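Local structure of XRE-family like protein (3F6W) at residues A[21-24]-A[29-32]; A[17-22]-A[60-65]. The protein probably binds DNA through a compact, all-helical helix-turn-helix domain, as expected of a transcriptional regulator of the xenobiotic response element family. One frame throughout, in Å; residues are numbered along the deposited sequence.

Interaction 1: A[21-24]-A[29-32]; sequences EARS and TQKE
Thr29 OG1 accepts a hydrogen bond from Glu32 N at 3.0 Å, with an N-H...O angle of 154°, which makes Thr29 the N-cap of helix 30-37; its CA lies 3.7 Å from Arg23 NH1 on helix 3-26. Across the contact itself the touch is van der Waals. Gln30 CG rests over one face of the Arg23 guanidinium, 3.6 Å above its plane and displaced toward the rim, and Arg23 NH2 comes within 3.7 Å of Gln30 CG. On the backbone side, Arg23 NH1 passes 3.6 Å from Gln30 N, which also lies over a face. The arginine chain runs out fully extended, then turns at its third torsion (chi3 65°), which brings the guanidinium across the glutamine chain, one face against CG. The guanidinium and amide planes stand 69° apart, so the two groups do not stack. Instead they share an acceptor residue: Arg23 NE forms a salt bridge with Glu48 OE2 while Gln30 NE2 bonds to Glu48 OE1, and Gln30 OE1 receives Gln41 NE2. Arg23 NH1 donates a hydrogen bond to the carbonyl oxygen of Ile28. The contact spans the turn from helix 3-26 to helix 30-37 at the surface of the domain; helices 30-37 and 41-48 probably form the helix-turn-helix unit proper, as in other XRE-family domains, with helix 41-48 supplying Glu48 and Gln41, and Ile66 of helix 56-66 touching Arg23.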
loop_
_atom_site.group_PDB
_atom_site.type_symbol
_atom_site.label_atom_id
_atom_site.label_comp_id
_atom_site.label_asym_id
_atom_site.label_seq_id
_atom_site.Cartn_x
_atom_site.Cartn_y
_atom_site.Cartn_z
ATOM N N GLU A 21 7.672 -12.909 9.386
ATOM C CA GLU A 21 6.925 -13.468 10.511
ATOM C C GLU A 21 6.903 -14.998 10.438
ATOM O O GLU A 21 7.107 -15.691 11.443
ATOM C CB GLU A 21 5.496 -12.947 10.484
ATOM C CG GLU A 21 4.632 -13.379 11.651
ATOM C CD GLU A 21 3.354 -12.555 11.689
ATOM O OE1 GLU A 21 2.464 -12.823 10.862
ATOM O OE2 GLU A 21 3.257 -11.630 12.517
ATOM N N ALA A 22 6.630 -15.526 9.246
ATOM C CA ALA A 22 6.537 -16.978 9.062
ATOM C C ALA A 22 7.873 -17.686 9.275
ATOM O O ALA A 22 7.927 -18.728 9.935
ATOM C CB ALA A 22 5.949 -17.324 7.693
ATOM N N ARG A 23 8.956 -17.136 8.731
ATOM C CA ARG A 23 10.251 -17.807 8.910
ATOM C C ARG A 23 10.666 -17.787 10.376
ATOM O O ARG A 23 11.116 -18.797 10.929
ATOM C CB ARG A 23 11.360 -17.187 8.051
ATOM C CG ARG A 23 12.717 -17.878 8.287
ATOM C CD ARG A 23 13.852 -17.296 7.444
ATOM N NE ARG A 23 14.164 -15.905 7.774
ATOM C CZ ARG A 23 14.760 -15.502 8.890
ATOM N NH1 ARG A 23 15.105 -16.382 9.822
ATOM N NH2 ARG A 23 15.004 -14.213 9.078
ATOM N N SER A 24 10.513 -16.624 10.997
ATOM C CA SER A 24 10.803 -16.478 12.418
ATOM C C SER A 24 9.974 -17.444 13.264
ATOM O O SER A 24 10.486 -18.044 14.204
ATOM C CB SER A 24 10.559 -15.035 12.876
ATOM O OG SER A 24 10.709 -14.913 14.288
ATOM N N THR A 29 16.661 -20.307 10.510
ATOM C CA THR A 29 17.530 -19.182 10.174
ATOM C C THR A 29 17.544 -18.963 8.660
ATOM O O THR A 29 17.148 -19.847 7.893
ATOM C CB THR A 29 18.989 -19.452 10.584
ATOM O OG1 THR A 29 19.429 -20.670 9.962
ATOM C CG2 THR A 29 19.117 -19.562 12.106
ATOM N N GLN A 30 18.023 -17.799 8.232
ATOM C CA GLN A 30 18.206 -17.546 6.806
ATOM C C GLN A 30 19.129 -18.607 6.188
ATOM O O GLN A 30 18.825 -19.175 5.142
ATOM C CB GLN A 30 18.802 -16.161 6.576
ATOM C CG GLN A 30 17.940 -15.015 7.054
ATOM C CD GLN A 30 18.518 -13.685 6.665
ATOM O OE1 GLN A 30 19.727 -13.553 6.500
ATOM N NE2 GLN A 30 17.661 -12.684 6.515
ATOM N N LYS A 31 20.252 -18.869 6.848
ATOM C CA LYS A 31 21.222 -19.840 6.352
ATOM C C LYS A 31 20.574 -21.208 6.153
ATOM O O LYS A 31 20.795 -21.869 5.141
ATOM C CB LYS A 31 22.417 -19.926 7.304
ATOM C CG LYS A 31 23.533 -20.843 6.841
ATOM C CD LYS A 31 24.745 -20.706 7.750
ATOM C CE LYS A 31 25.895 -21.596 7.300
ATOM N NZ LYS A 31 25.657 -23.029 7.634
ATOM N N GLU A 32 19.740 -21.612 7.106
ATOM C CA GLU A 32 19.019 -22.878 7.012
ATOM C C GLU A 32 17.979 -22.892 5.886
ATOM O O GLU A 32 17.837 -23.890 5.179
ATOM C CB GLU A 32 18.348 -23.202 8.348
ATOM C CG GLU A 32 17.407 -24.396 8.312
ATOM C CD GLU A 32 18.134 -25.723 8.322
ATOM O OE1 GLU A 32 17.478 -26.761 8.095
ATOM O OE2 GLU A 32 19.359 -25.731 8.560
#

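Interaction 2: A[17-22]-A[60-65]; sequences DLLLEA and MDFCRG
Phe62 and Cys63 meet Leu19 inside the helical bundle of the helix-turn-helix domain, where helix 56-66 packs against helix 3-26. Phe62 is the first of the pair in sequence, and its CB points toward helix 3-26. With CG anti to the backbone N (chi1 -164°), the ring reaches across so that CD2 lies 3.9 Å from Leu19 CD2, the two side chains crossing at a slant. The same ring also touches Thr47 and Glu48 of helix 41-48, which places it at a junction of three helices. Cys63 follows, its shorter side chain meeting the same leucine branch, while Thr68 and Pro70 also pack against it. All three side chains are buried, and the contact across the segments is purely apolar. Leu19 is further enclosed by Leu54, Phe59 and Leu73, so that one leucine joins helix 3-26 to helices 56-66 and 70-78 and to the loop carrying Leu54. Between segments 17-22 and 60-65 the nearest CA atoms are those of Leu19 and Cys63, 7.7 Å apart, and there Cys63 SG sits 3.9 Å from Leu19 CD2.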
loop_
_atom_site.group_PDB
_atom_site.type_symbol
_atom_site.label_atom_id
_atom_site.label_comp_id
_atom_site.label_asym_id
_atom_site.label_seq_id
_atom_site.Cartn_x
_atom_site.Cartn_y
_atom_site.Cartn_z
ATOM N N ASP A 17 6.807 -8.739 5.058
ATOM C CA ASP A 17 6.529 -8.701 6.501
ATOM C C ASP A 17 5.959 -10.050 6.943
ATOM O O ASP A 17 6.427 -10.658 7.917
ATOM C CB ASP A 17 5.540 -7.549 6.781
ATOM C CG ASP A 17 5.407 -7.191 8.267
ATOM O OD1 ASP A 17 6.225 -7.662 9.096
ATOM O OD2 ASP A 17 4.474 -6.400 8.597
ATOM N N LEU A 18 4.954 -10.532 6.217
ATOM C CA LEU A 18 4.351 -11.828 6.529
ATOM C C LEU A 18 5.331 -12.972 6.402
ATOM O O LEU A 18 5.290 -13.917 7.198
ATOM C CB LEU A 18 3.120 -12.097 5.656
ATOM C CG LEU A 18 1.943 -11.145 5.916
ATOM C CD1 LEU A 18 0.908 -11.253 4.798
ATOM C CD2 LEU A 18 1.314 -11.410 7.291
ATOM N N LEU A 19 6.214 -12.902 5.408
ATOM C CA LEU A 19 7.160 -13.995 5.194
ATOM C C LEU A 19 8.195 -14.038 6.300
ATOM O O LEU A 19 8.635 -15.119 6.708
ATOM C CB LEU A 19 7.891 -13.852 3.859
ATOM C CG LEU A 19 7.131 -14.257 2.603
ATOM C CD1 LEU A 19 7.920 -13.855 1.370
ATOM C CD2 LEU A 19 6.871 -15.756 2.607
ATOM N N LEU A 20 8.604 -12.864 6.762
ATOM C CA LEU A 20 9.564 -12.795 7.856
ATOM C C LEU A 20 8.906 -13.335 9.124
ATOM O O LEU A 20 9.499 -14.132 9.849
ATOM C CB LEU A 20 10.061 -11.365 8.061
ATOM C CG LEU A 20 11.004 -11.103 9.232
ATOM C CD1 LEU A 20 12.259 -11.970 9.105
ATOM C CD2 LEU A 20 11.377 -9.628 9.270
ATOM N N GLU A 21 7.672 -12.909 9.386
ATOM C CA GLU A 21 6.925 -13.468 10.511
ATOM C C GLU A 21 6.903 -14.998 10.438
ATOM O O GLU A 21 7.107 -15.691 11.443
ATOM C CB GLU A 21 5.496 -12.947 10.484
ATOM C CG GLU A 21 4.632 -13.379 11.651
ATOM C CD GLU A 21 3.354 -12.555 11.689
ATOM O OE1 GLU A 21 2.464 -12.823 10.862
ATOM O OE2 GLU A 21 3.257 -11.630 12.517
ATOM N N ALA A 22 6.630 -15.526 9.246
ATOM C CA ALA A 22 6.537 -16.978 9.062
ATOM C C ALA A 22 7.873 -17.686 9.275
ATOM O O ALA A 22 7.927 -18.728 9.935
ATOM C CB ALA A 22 5.949 -17.324 7.693
HETATM N N MSE A 60 6.668 -19.531 -4.031
HETATM C CA MSE A 60 6.148 -20.836 -3.659
HETATM C C MSE A 60 7.228 -21.646 -2.938
HETATM O O MSE A 60 6.961 -22.238 -1.895
HETATM C CB MSE A 60 5.588 -21.589 -4.875
HETATM C CG MSE A 60 4.305 -20.973 -5.435
HETATM SE SE MSE A 60 3.397 -22.182 -6.683
HETATM C CE MSE A 60 4.736 -22.179 -8.111
ATOM N N ASP A 61 8.450 -21.657 -3.476
ATOM C CA ASP A 61 9.511 -22.507 -2.913
ATOM C C ASP A 61 9.950 -22.000 -1.536
ATOM O O ASP A 61 10.262 -22.783 -0.629
ATOM C CB ASP A 61 10.736 -22.553 -3.846
ATOM C CG ASP A 61 10.447 -23.241 -5.190
ATOM O OD1 ASP A 61 9.363 -23.848 -5.362
ATOM O OD2 ASP A 61 11.315 -23.158 -6.089
ATOM N N PHE A 62 9.987 -20.679 -1.404
ATOM C CA PHE A 62 10.373 -20.007 -0.161
ATOM C C PHE A 62 9.398 -20.446 0.933
ATOM O O PHE A 62 9.803 -20.873 2.021
ATOM C CB PHE A 62 10.289 -18.492 -0.399
ATOM C CG PHE A 62 11.006 -17.642 0.625
ATOM C CD1 PHE A 62 12.248 -17.091 0.346
ATOM C CD2 PHE A 62 10.398 -17.333 1.838
ATOM C CE1 PHE A 62 12.892 -16.275 1.275
ATOM C CE2 PHE A 62 11.031 -16.520 2.768
ATOM C CZ PHE A 62 12.281 -15.993 2.487
ATOM N N CYS A 63 8.110 -20.365 0.623
ATOM C CA CYS A 63 7.060 -20.804 1.540
ATOM C C CYS A 63 7.211 -22.270 1.950
ATOM O O CYS A 63 7.184 -22.604 3.147
ATOM C CB CYS A 63 5.680 -20.586 0.906
ATOM S SG CYS A 63 5.150 -18.839 0.876
ATOM N N ARG A 64 7.369 -23.149 0.961
ATOM C CA ARG A 64 7.533 -24.569 1.256
ATOM C C ARG A 64 8.761 -24.779 2.137
ATOM O O ARG A 64 8.751 -25.618 3.036
ATOM C CB ARG A 64 7.619 -25.410 -0.028
ATOM C CG ARG A 64 6.285 -25.972 -0.511
ATOM C CD ARG A 64 5.404 -24.896 -1.086
ATOM N NE ARG A 64 4.099 -25.385 -1.527
ATOM C CZ ARG A 64 3.744 -25.544 -2.801
ATOM N NH1 ARG A 64 4.601 -25.274 -3.775
ATOM N NH2 ARG A 64 2.530 -25.983 -3.105
ATOM N N GLY A 65 9.808 -24.002 1.891
ATOM C CA GLY A 65 11.042 -24.141 2.652
ATOM C C GLY A 65 10.860 -23.804 4.130
ATOM O O GLY A 65 11.545 -24.343 5.001
#

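Both contacts start from helix 3-26, and their segments overlap at Glu21 and Ala22, with centres about 8 Å apart. Interaction 2 uses the earlier turn of that helix and reaches 38 residues along the chain to helix 56-66, its centre about 5 Å from that of the chain. Interaction 1 uses the next turn and a partner just beyond the helix end, about 11 Å from the chain centre. One is thus a buried, apolar joint between distant helices, the other a surface packing of polar side chains whose bonds go to Glu48 and other residues outside the pair. Glu48 and Ile66 lie beside both, so both contacts touch helices 41-48 and 56-66 within one domain.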